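PDB 2HQB: transcriptional activator of comK gene, which probably acts as a membrane-attached lipoprotein of the PnrA-like substrate-binding family that promotes expression of the competence gene comK. Local coordinates for residues L105-Y110 with Q228-L233; E125-G130 with Y150-E155; A134-P139 with V158-E163. One frame throughout, in Å; residues are numbered along the deposited sequence.

Contact 1 (L105-Y110 with Q228-L233); sequences LHFEGY and QHVDDL
Phe107 lays its ring against Gln228 on one side and points its far end into the first turn of helix 230-240. The tight part of the contact is this aromatic ring. Gln228 CB sits over its centre, 4.0 Å from the centroid of the Phe107 ring and 12° off the normal, a CH-pi contact. At the ring tip, Phe107 CZ meets Leu233 CD2 at 3.8 Å, the two side chains reaching toward each other. The side chains of Val230 and Phe107 cross at about a right angle, with Val230 CG2 3.9 Å from Phe107 CE1. The same Leu233 CD2 also lies 4.0 Å from Leu105 CB, so one methyl group joins both inward-facing residues of the strand. Leu105, Val230 and Leu233 are buried.

Toward the amide of Gln228 the contact becomes more open and polar. With CG anti to its carbonyl carbon (chi1 -63°) and the chain extended beyond, Gln228 runs back past Phe107 in the opposite direction, its amide plane 29° from the ring. The amide ends beside Phe107 CB, and its NE2 is still 4.2 Å from Glu108 O. Both Gln228 and Phe107 are partly exposed.

His229, at the N-cap position, turns away and hydrogen-bonds Ser261 through NE2. Both segments are crossings between the two lobes, as in type I periplasmic binding proteins: strand 102-107 leads out of one sheet, while strand 222-228 of the other delivers helix 230-240, whose Val230 and Leu233 rest on Phe93 of strand 89-93.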
loop_
_atom_site.group_PDB
_atom_site.type_symbol
_atom_site.label_atom_id
_atom_site.label_comp_id
_atom_site.label_asym_id
_atom_site.label_seq_id
_atom_site.Cartn_x
_atom_site.Cartn_y
_atom_site.Cartn_z
ATOM N N LEU A 105 0.846 7.613 9.481
ATOM C CA LEU A 105 0.555 7.679 8.073
ATOM C C LEU A 105 -0.386 6.561 7.647
ATOM O O LEU A 105 -0.240 5.419 8.102
ATOM C CB LEU A 105 1.876 7.581 7.311
ATOM C CG LEU A 105 2.921 8.578 7.799
ATOM C CD1 LEU A 105 4.230 8.296 7.144
ATOM C CD2 LEU A 105 2.465 9.981 7.458
ATOM N N HIS A 106 -1.325 6.889 6.765
ATOM C CA HIS A 106 -2.273 5.906 6.238
ATOM C C HIS A 106 -2.538 6.106 4.743
ATOM O O HIS A 106 -2.660 7.235 4.260
ATOM C CB HIS A 106 -3.601 6.016 6.955
ATOM C CG HIS A 106 -3.490 5.915 8.435
ATOM N ND1 HIS A 106 -3.705 4.737 9.115
ATOM C CD2 HIS A 106 -3.220 6.854 9.372
ATOM C CE1 HIS A 106 -3.578 4.958 10.411
ATOM N NE2 HIS A 106 -3.286 6.233 10.594
ATOM N N PHE A 107 -2.606 5.009 4.002
ATOM C CA PHE A 107 -2.904 5.096 2.588
ATOM C C PHE A 107 -4.380 4.838 2.448
ATOM O O PHE A 107 -4.951 3.956 3.101
ATOM C CB PHE A 107 -2.132 4.074 1.778
ATOM C CG PHE A 107 -0.754 4.507 1.453
ATOM C CD1 PHE A 107 0.324 4.071 2.209
ATOM C CD2 PHE A 107 -0.525 5.370 0.406
ATOM C CE1 PHE A 107 1.632 4.493 1.918
ATOM C CE2 PHE A 107 0.767 5.803 0.099
ATOM C CZ PHE A 107 1.854 5.361 0.860
ATOM N N GLU A 108 -4.996 5.645 1.596
ATOM C CA GLU A 108 -6.410 5.548 1.350
ATOM C C GLU A 108 -6.601 4.419 0.346
ATOM O O GLU A 108 -6.039 4.456 -0.742
ATOM C CB GLU A 108 -6.904 6.896 0.828
ATOM C CG GLU A 108 -8.270 7.278 1.367
ATOM C CD GLU A 108 -8.308 7.338 2.882
ATOM O OE1 GLU A 108 -7.624 8.213 3.450
ATOM O OE2 GLU A 108 -9.016 6.513 3.503
ATOM N N GLY A 109 -7.390 3.414 0.717
ATOM C CA GLY A 109 -7.577 2.263 -0.156
ATOM C C GLY A 109 -8.744 2.122 -1.128
ATOM O O GLY A 109 -8.567 1.570 -2.212
ATOM N N TYR A 110 -9.932 2.589 -0.756
ATOM C CA TYR A 110 -11.105 2.473 -1.627
ATOM C C TYR A 110 -10.874 2.941 -3.071
ATOM O O TYR A 110 -11.091 2.173 -4.009
ATOM C CB TYR A 110 -12.269 3.247 -1.027
ATOM C CG TYR A 110 -13.583 3.077 -1.761
ATOM C CD1 TYR A 110 -14.431 1.983 -1.509
ATOM C CD2 TYR A 110 -13.969 3.998 -2.733
ATOM C CE1 TYR A 110 -15.631 1.824 -2.224
ATOM C CE2 TYR A 110 -15.153 3.847 -3.447
ATOM C CZ TYR A 110 -15.968 2.768 -3.200
ATOM O OH TYR A 110 -17.066 2.621 -3.997
ATOM N N GLN A 228 0.894 2.055 -4.144
ATOM C CA GLN A 228 0.983 2.941 -2.991
ATOM C C GLN A 228 2.465 3.300 -2.874
ATOM O O GLN A 228 3.299 2.431 -2.642
ATOM C CB GLN A 228 0.475 2.243 -1.733
ATOM C CG GLN A 228 -0.997 1.873 -1.849
ATOM C CD GLN A 228 -1.597 1.377 -0.549
ATOM O OE1 GLN A 228 -0.959 0.642 0.189
ATOM N NE2 GLN A 228 -2.834 1.772 -0.270
ATOM N N HIS A 229 2.799 4.579 -3.038
ATOM C CA HIS A 229 4.201 4.979 -3.014
ATOM C C HIS A 229 4.776 5.286 -1.671
ATOM O O HIS A 229 4.928 6.454 -1.304
ATOM C CB HIS A 229 4.417 6.168 -3.940
ATOM C CG HIS A 229 3.883 5.946 -5.320
ATOM N ND1 HIS A 229 4.595 5.286 -6.298
ATOM C CD2 HIS A 229 2.678 6.235 -5.865
ATOM C CE1 HIS A 229 3.854 5.181 -7.388
ATOM N NE2 HIS A 229 2.687 5.749 -7.150
ATOM N N VAL A 230 5.120 4.222 -0.953
ATOM C CA VAL A 230 5.714 4.314 0.373
ATOM C C VAL A 230 7.039 5.070 0.348
ATOM O O VAL A 230 7.298 5.906 1.217
ATOM C CB VAL A 230 5.969 2.912 0.949
ATOM C CG1 VAL A 230 6.578 3.027 2.313
ATOM C CG2 VAL A 230 4.655 2.131 1.035
ATOM N N ASP A 231 7.880 4.779 -0.644
ATOM C CA ASP A 231 9.175 5.442 -0.728
ATOM C C ASP A 231 8.954 6.933 -0.870
ATOM O O ASP A 231 9.636 7.744 -0.224
ATOM C CB ASP A 231 10.016 4.880 -1.887
ATOM C CG ASP A 231 9.231 4.752 -3.203
ATOM O OD1 ASP A 231 7.989 4.932 -3.232
ATOM O OD2 ASP A 231 9.889 4.452 -4.224
ATOM N N ASP A 232 7.974 7.287 -1.694
ATOM C CA ASP A 232 7.628 8.684 -1.896
ATOM C C ASP A 232 7.057 9.318 -0.644
ATOM O O ASP A 232 7.448 10.415 -0.254
ATOM C CB ASP A 232 6.623 8.808 -3.013
ATOM C CG ASP A 232 7.245 8.574 -4.321
ATOM O OD1 ASP A 232 8.446 8.219 -4.307
ATOM O OD2 ASP A 232 6.558 8.739 -5.343
ATOM N N LEU A 233 6.117 8.640 -0.021
ATOM C CA LEU A 233 5.561 9.186 1.184
ATOM C C LEU A 233 6.658 9.429 2.239
ATOM O O LEU A 233 6.613 10.435 2.953
ATOM C CB LEU A 233 4.497 8.250 1.747
ATOM C CG LEU A 233 3.668 8.999 2.772
ATOM C CD1 LEU A 233 3.015 10.150 2.045
ATOM C CD2 LEU A 233 2.632 8.093 3.412
#

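Contact 2 (E125-G130 with Y150-E155); sequences ETHKVG and YMNESE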
loop_
_atom_site.group_PDB
_atom_site.type_symbol
_atom_site.label_atom_id
_atom_site.label_comp_id
_atom_site.label_asym_id
_atom_site.label_seq_id
_atom_site.Cartn_x
_atom_site.Cartn_y
_atom_site.Cartn_z
ATOM N N GLU A 125 -13.711 -11.553 -19.684
ATOM C CA GLU A 125 -14.491 -12.224 -20.699
ATOM C C GLU A 125 -15.776 -12.742 -20.060
ATOM O O GLU A 125 -16.864 -12.522 -20.581
ATOM C CB GLU A 125 -13.693 -13.373 -21.282
ATOM C CG GLU A 125 -12.733 -12.945 -22.378
ATOM C CD GLU A 125 -13.447 -12.597 -23.672
ATOM O OE1 GLU A 125 -14.109 -11.533 -23.728
ATOM O OE2 GLU A 125 -13.350 -13.401 -24.628
ATOM N N THR A 126 -15.635 -13.397 -18.910
ATOM C CA THR A 126 -16.763 -13.960 -18.185
ATOM C C THR A 126 -17.489 -12.981 -17.296
ATOM O O THR A 126 -18.325 -13.389 -16.496
ATOM C CB THR A 126 -16.341 -15.085 -17.246
ATOM O OG1 THR A 126 -15.382 -15.915 -17.896
ATOM C CG2 THR A 126 -17.572 -15.937 -16.851
ATOM N N HIS A 127 -17.181 -11.700 -17.404
ATOM C CA HIS A 127 -17.837 -10.739 -16.529
ATOM C C HIS A 127 -17.882 -11.264 -15.094
ATOM O O HIS A 127 -18.881 -11.111 -14.386
ATOM C CB HIS A 127 -19.235 -10.460 -17.050
ATOM C CG HIS A 127 -19.234 -9.547 -18.227
ATOM N ND1 HIS A 127 -18.302 -9.653 -19.236
ATOM C CD2 HIS A 127 -19.995 -8.469 -18.523
ATOM C CE1 HIS A 127 -18.482 -8.673 -20.101
ATOM N NE2 HIS A 127 -19.502 -7.941 -19.690
ATOM N N LYS A 128 -16.780 -11.901 -14.697
ATOM C CA LYS A 128 -16.603 -12.466 -13.366
ATOM C C LYS A 128 -15.198 -12.140 -12.847
ATOM O O LYS A 128 -14.219 -12.783 -13.245
ATOM C CB LYS A 128 -16.789 -13.979 -13.398
ATOM C CG LYS A 128 -18.231 -14.412 -13.533
ATOM C CD LYS A 128 -18.312 -15.927 -13.359
ATOM C CE LYS A 128 -19.737 -16.441 -13.301
ATOM N NZ LYS A 128 -19.739 -17.915 -13.111
ATOM N N VAL A 129 -15.105 -11.149 -11.961
ATOM C CA VAL A 129 -13.829 -10.737 -11.392
ATOM C C VAL A 129 -13.777 -11.165 -9.934
ATOM O O VAL A 129 -14.821 -11.365 -9.301
ATOM C CB VAL A 129 -13.689 -9.244 -11.423
ATOM C CG1 VAL A 129 -13.971 -8.732 -12.809
ATOM C CG2 VAL A 129 -14.645 -8.634 -10.414
ATOM N N GLY A 130 -12.562 -11.295 -9.399
ATOM C CA GLY A 130 -12.418 -11.712 -8.013
ATOM C C GLY A 130 -11.283 -11.098 -7.205
ATOM O O GLY A 130 -10.208 -10.757 -7.730
ATOM N N TYR A 150 -19.511 -0.462 -11.433
ATOM C CA TYR A 150 -19.640 0.750 -12.203
ATOM C C TYR A 150 -19.561 0.543 -13.703
ATOM O O TYR A 150 -20.211 1.268 -14.437
ATOM C CB TYR A 150 -18.597 1.787 -11.837
ATOM C CG TYR A 150 -18.483 2.818 -12.925
ATOM C CD1 TYR A 150 -19.611 3.508 -13.373
ATOM C CD2 TYR A 150 -17.269 3.058 -13.561
ATOM C CE1 TYR A 150 -19.532 4.407 -14.441
ATOM C CE2 TYR A 150 -17.175 3.965 -14.625
ATOM C CZ TYR A 150 -18.311 4.636 -15.056
ATOM O OH TYR A 150 -18.217 5.558 -16.072
HETATM N N MSE A 151 -18.826 -0.418 -14.223
HETATM C CA MSE A 151 -18.876 -0.415 -15.664
HETATM C C MSE A 151 -18.760 -1.706 -16.419
HETATM O O MSE A 151 -17.873 -1.877 -17.239
HETATM C CB MSE A 151 -17.859 0.597 -16.186
HETATM C CG MSE A 151 -16.442 0.379 -15.711
HETATM SE SE MSE A 151 -15.226 0.360 -17.222
HETATM C CE MSE A 151 -15.176 -1.566 -17.484
ATOM N N ASN A 152 -19.700 -2.603 -16.207
ATOM C CA ASN A 152 -19.615 -3.861 -16.895
ATOM C C ASN A 152 -20.554 -4.740 -16.124
ATOM O O ASN A 152 -20.980 -5.800 -16.574
ATOM C CB ASN A 152 -18.202 -4.392 -16.737
ATOM C CG ASN A 152 -17.892 -5.510 -17.672
ATOM O OD1 ASN A 152 -17.298 -6.519 -17.273
ATOM N ND2 ASN A 152 -18.270 -5.346 -18.940
ATOM N N GLU A 153 -20.862 -4.267 -14.929
ATOM C CA GLU A 153 -21.719 -4.993 -14.025
ATOM C C GLU A 153 -21.295 -6.460 -13.992
ATOM O O GLU A 153 -22.087 -7.347 -14.277
ATOM C CB GLU A 153 -23.166 -4.844 -14.468
ATOM C CG GLU A 153 -23.663 -3.423 -14.282
ATOM C CD GLU A 153 -25.111 -3.238 -14.693
ATOM O OE1 GLU A 153 -25.966 -3.999 -14.187
ATOM O OE2 GLU A 153 -25.389 -2.327 -15.512
ATOM N N SER A 154 -20.034 -6.714 -13.653
ATOM C CA SER A 154 -19.532 -8.080 -13.565
ATOM C C SER A 154 -19.687 -8.595 -12.132
ATOM O O SER A 154 -19.332 -7.913 -11.175
ATOM C CB SER A 154 -18.053 -8.134 -13.948
ATOM O OG SER A 154 -17.811 -7.382 -15.113
ATOM N N GLU A 155 -20.221 -9.797 -11.984
ATOM C CA GLU A 155 -20.373 -10.388 -10.664
ATOM C C GLU A 155 -18.982 -10.549 -10.029
ATOM O O GLU A 155 -18.133 -11.285 -10.555
ATOM C CB GLU A 155 -21.049 -11.760 -10.759
ATOM C CG GLU A 155 -20.781 -12.621 -9.559
ATOM C CD GLU A 155 -21.796 -13.731 -9.362
ATOM O OE1 GLU A 155 -21.959 -14.590 -10.273
ATOM O OE2 GLU A 155 -22.425 -13.737 -8.270
#
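His127 and Asn152 meet through flat groups, the amide of Asn152 lying over one face of the imidazole. The two side chains cross at about a right angle, with their planes 47° apart, so the amide is tilted over the ring and does not stack flat on it. Asn152 has CG anti to its backbone N (chi1 -166°), which places that carbon 3.5 Å from His127 NE2. Within its own segment the imidazole has a weak hydrogen bond from ND1 to Glu125 O. An alanine at Asn152 would remove the amide and would probably strip its cover from one face of the His127 ring and leave the imidazole freer to turn.

Backbone interactions come next, where the two chains begin to run side by side. Val129 N gives a weak hydrogen bond to Glu155 O, 3.3 Å long and bent to 137°. The same oxygen accepts a CA-H...O contact from Lys128 CA at 3.4 Å, and His127 O lies 3.0 Å from Glu155 N.

Apolar packing is slight: Ser154 CB lies 4.3 Å from Val129 CG1. Opposite charges may add a weak attraction at longer range. Lys128 and Glu155 extend side by side in the same direction, yet Lys128 NZ stays 4.9 Å from Glu155 OE1; the ammonium hydrogen-bonds instead to the carbonyl O of Glu180.

The contact closes the base of a beta-alpha-beta crossover, in which strand 128-133, helix 139-150 and the outermost strand 155-160 follow one another. Val129 packs against this helix at Phe144 and Ala148, while Asn152 and Ser154 touch Ala121 of helix 110-122, and Gly130 pairs with Val184 in the next strand.

Contact 3 (A134-P139 with V158-E163); sequences AFPWQP and VRYVGE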
loop_
_atom_site.group_PDB
_atom_site.type_symbol
_atom_site.label_atom_id
_atom_site.label_comp_id
_atom_site.label_asym_id
_atom_site.label_seq_id
_atom_site.Cartn_x
_atom_site.Cartn_y
_atom_site.Cartn_z
ATOM N N ALA A 134 -7.058 -10.475 2.579
ATOM C CA ALA A 134 -6.783 -11.067 3.875
ATOM C C ALA A 134 -7.943 -10.828 4.809
ATOM O O ALA A 134 -8.451 -11.762 5.442
ATOM C CB ALA A 134 -5.495 -10.479 4.449
ATOM N N PHE A 135 -8.377 -9.575 4.882
ATOM C CA PHE A 135 -9.476 -9.225 5.762
ATOM C C PHE A 135 -10.499 -8.296 5.127
ATOM O O PHE A 135 -10.180 -7.487 4.250
ATOM C CB PHE A 135 -8.955 -8.570 7.033
ATOM C CG PHE A 135 -7.695 -9.161 7.541
ATOM C CD1 PHE A 135 -6.468 -8.598 7.207
ATOM C CD2 PHE A 135 -7.718 -10.280 8.364
ATOM C CE1 PHE A 135 -5.282 -9.144 7.695
ATOM C CE2 PHE A 135 -6.535 -10.831 8.852
ATOM C CZ PHE A 135 -5.326 -10.264 8.520
ATOM N N PRO A 136 -11.743 -8.378 5.609
ATOM C CA PRO A 136 -12.913 -7.611 5.179
ATOM C C PRO A 136 -12.766 -6.097 5.334
ATOM O O PRO A 136 -13.321 -5.320 4.542
ATOM C CB PRO A 136 -14.008 -8.164 6.055
ATOM C CG PRO A 136 -13.533 -9.534 6.388
ATOM C CD PRO A 136 -12.107 -9.294 6.699
ATOM N N TRP A 137 -12.011 -5.680 6.343
ATOM C CA TRP A 137 -11.818 -4.267 6.559
ATOM C C TRP A 137 -10.904 -3.585 5.531
ATOM O O TRP A 137 -10.623 -2.397 5.631
ATOM C CB TRP A 137 -11.297 -4.030 7.964
ATOM C CG TRP A 137 -10.029 -4.741 8.298
ATOM C CD1 TRP A 137 -9.887 -5.869 9.061
ATOM C CD2 TRP A 137 -8.715 -4.348 7.919
ATOM N NE1 TRP A 137 -8.563 -6.192 9.183
ATOM C CE2 TRP A 137 -7.822 -5.275 8.489
ATOM C CE3 TRP A 137 -8.204 -3.300 7.148
ATOM C CZ2 TRP A 137 -6.451 -5.188 8.314
ATOM C CZ3 TRP A 137 -6.853 -3.214 6.975
ATOM C CH2 TRP A 137 -5.985 -4.152 7.555
ATOM N N GLN A 138 -10.440 -4.328 4.533
ATOM C CA GLN A 138 -9.581 -3.727 3.520
ATOM C C GLN A 138 -10.428 -2.906 2.537
ATOM O O GLN A 138 -11.236 -3.456 1.780
ATOM C CB GLN A 138 -8.783 -4.820 2.775
ATOM C CG GLN A 138 -7.683 -5.470 3.612
ATOM C CD GLN A 138 -6.910 -6.568 2.893
ATOM O OE1 GLN A 138 -6.432 -6.399 1.763
ATOM N NE2 GLN A 138 -6.766 -7.700 3.561
ATOM N N PRO A 139 -10.273 -1.572 2.553
ATOM C CA PRO A 139 -11.011 -0.674 1.668
ATOM C C PRO A 139 -10.976 -1.139 0.228
ATOM O O PRO A 139 -12.021 -1.217 -0.407
ATOM C CB PRO A 139 -10.295 0.648 1.875
ATOM C CG PRO A 139 -10.049 0.609 3.308
ATOM C CD PRO A 139 -9.457 -0.778 3.483
ATOM N N VAL A 158 -15.351 -12.273 -3.794
ATOM C CA VAL A 158 -14.415 -11.910 -2.748
ATOM C C VAL A 158 -14.199 -13.087 -1.831
ATOM O O VAL A 158 -15.145 -13.615 -1.278
ATOM C CB VAL A 158 -14.942 -10.756 -1.905
ATOM C CG1 VAL A 158 -13.943 -10.409 -0.837
ATOM C CG2 VAL A 158 -15.205 -9.558 -2.781
ATOM N N ARG A 159 -12.943 -13.502 -1.709
ATOM C CA ARG A 159 -12.536 -14.591 -0.818
ATOM C C ARG A 159 -11.516 -13.983 0.138
ATOM O O ARG A 159 -10.679 -13.181 -0.261
ATOM C CB ARG A 159 -11.888 -15.751 -1.586
ATOM C CG ARG A 159 -12.844 -16.553 -2.459
ATOM C CD ARG A 159 -14.075 -16.986 -1.684
ATOM N NE ARG A 159 -15.266 -16.266 -2.123
ATOM C CZ ARG A 159 -16.255 -16.821 -2.817
ATOM N NH1 ARG A 159 -16.205 -18.108 -3.155
ATOM N NH2 ARG A 159 -17.300 -16.092 -3.172
ATOM N N TYR A 160 -11.593 -14.367 1.400
ATOM C CA TYR A 160 -10.683 -13.851 2.409
ATOM C C TYR A 160 -9.662 -14.893 2.851
ATOM O O TYR A 160 -10.018 -16.016 3.168
ATOM C CB TYR A 160 -11.489 -13.349 3.635
ATOM C CG TYR A 160 -12.271 -12.075 3.329
ATOM C CD1 TYR A 160 -13.678 -12.066 3.262
ATOM C CD2 TYR A 160 -11.595 -10.908 2.991
ATOM C CE1 TYR A 160 -14.371 -10.942 2.851
ATOM C CE2 TYR A 160 -12.269 -9.789 2.581
ATOM C CZ TYR A 160 -13.657 -9.804 2.501
ATOM O OH TYR A 160 -14.267 -8.667 2.002
ATOM N N VAL A 161 -8.382 -14.531 2.846
ATOM C CA VAL A 161 -7.351 -15.443 3.349
ATOM C C VAL A 161 -7.302 -15.135 4.837
ATOM O O VAL A 161 -7.571 -14.003 5.275
ATOM C CB VAL A 161 -5.972 -15.116 2.848
ATOM C CG1 VAL A 161 -4.997 -16.107 3.417
ATOM C CG2 VAL A 161 -5.947 -15.099 1.382
ATOM N N GLY A 162 -6.956 -16.100 5.653
ATOM C CA GLY A 162 -6.930 -15.726 7.052
ATOM C C GLY A 162 -5.970 -14.574 7.316
ATOM O O GLY A 162 -6.228 -13.733 8.165
ATOM N N GLU A 163 -4.828 -14.576 6.613
ATOM C CA GLU A 163 -3.799 -13.536 6.766
ATOM C C GLU A 163 -3.035 -13.087 5.502
ATOM O O GLU A 163 -3.449 -13.363 4.381
ATOM C CB GLU A 163 -2.785 -13.942 7.832
ATOM C CG GLU A 163 -1.716 -12.850 8.004
ATOM C CD GLU A 163 -1.052 -12.859 9.348
ATOM O OE1 GLU A 163 -0.663 -13.978 9.779
ATOM O OE2 GLU A 163 -0.921 -11.753 9.950
#
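Pro136 lies on one face of the Tyr160 ring, with CG over its centre, 3.8 Å from the centroid and 7° off the normal. This CH-pi contact sets a type I beta turn, Phe135 to Gln138, against the end of edge strand 155-160, at the strand-to-helix end of the beta-alpha-beta crossover that strand 128-133 and helix 139-150 begin. The carbonyl carbon of the turn's first residue also reaches the ring, obliquely: Phe135 C is 3.4 Å from Tyr160 CE2. Tyr160 has CG anti to its carbonyl carbon (chi1 -70°), beside the backbone N, and its CZ comes 3.5 Å from Pro136 CA; Val141 of helix 139-150 touches the same side chain.

The Phe135 ring is covered on one face by Ala134 CB, offset toward the rim, and meets Trp164 edge-to-face. Gly162 O and Glu163 CA approach it obliquely, the latter 4.0 Å from Phe135 CZ. Both loops follow the carboxyl ends of parallel strands, the edge that in type I binding proteins generally borders the cleft between lobes.

Backbones meet where Ala134 passes Val161, and Val161 hydrogen-bonds through its main chain to Ala133. The methyl CB of Ala134 rests 3.5 Å from Glu163 O.

Overall arrangement
From the N terminus, the chain lays down five of the six strands of the first sheet and leaves it through strand 102-107, opening the long loop that contact 1 closes only at residues 228-233, where the chain crosses back. Contacts 2 and 3 both fall within that loop, in the second lobe. Their segments alternate along the sequence, 125-130, 134-139, 150-155 and 158-163, so the two short loops cross, and they hold neighbouring strands 128-133 and 155-160 at opposite ends of the strand pair, with centres about 20 Å apart. Contact 1 touches contact 3 where Gly109 and Tyr110 pack on Pro139, whereas it stays about 8 Å from contact 2 at the nearest atoms.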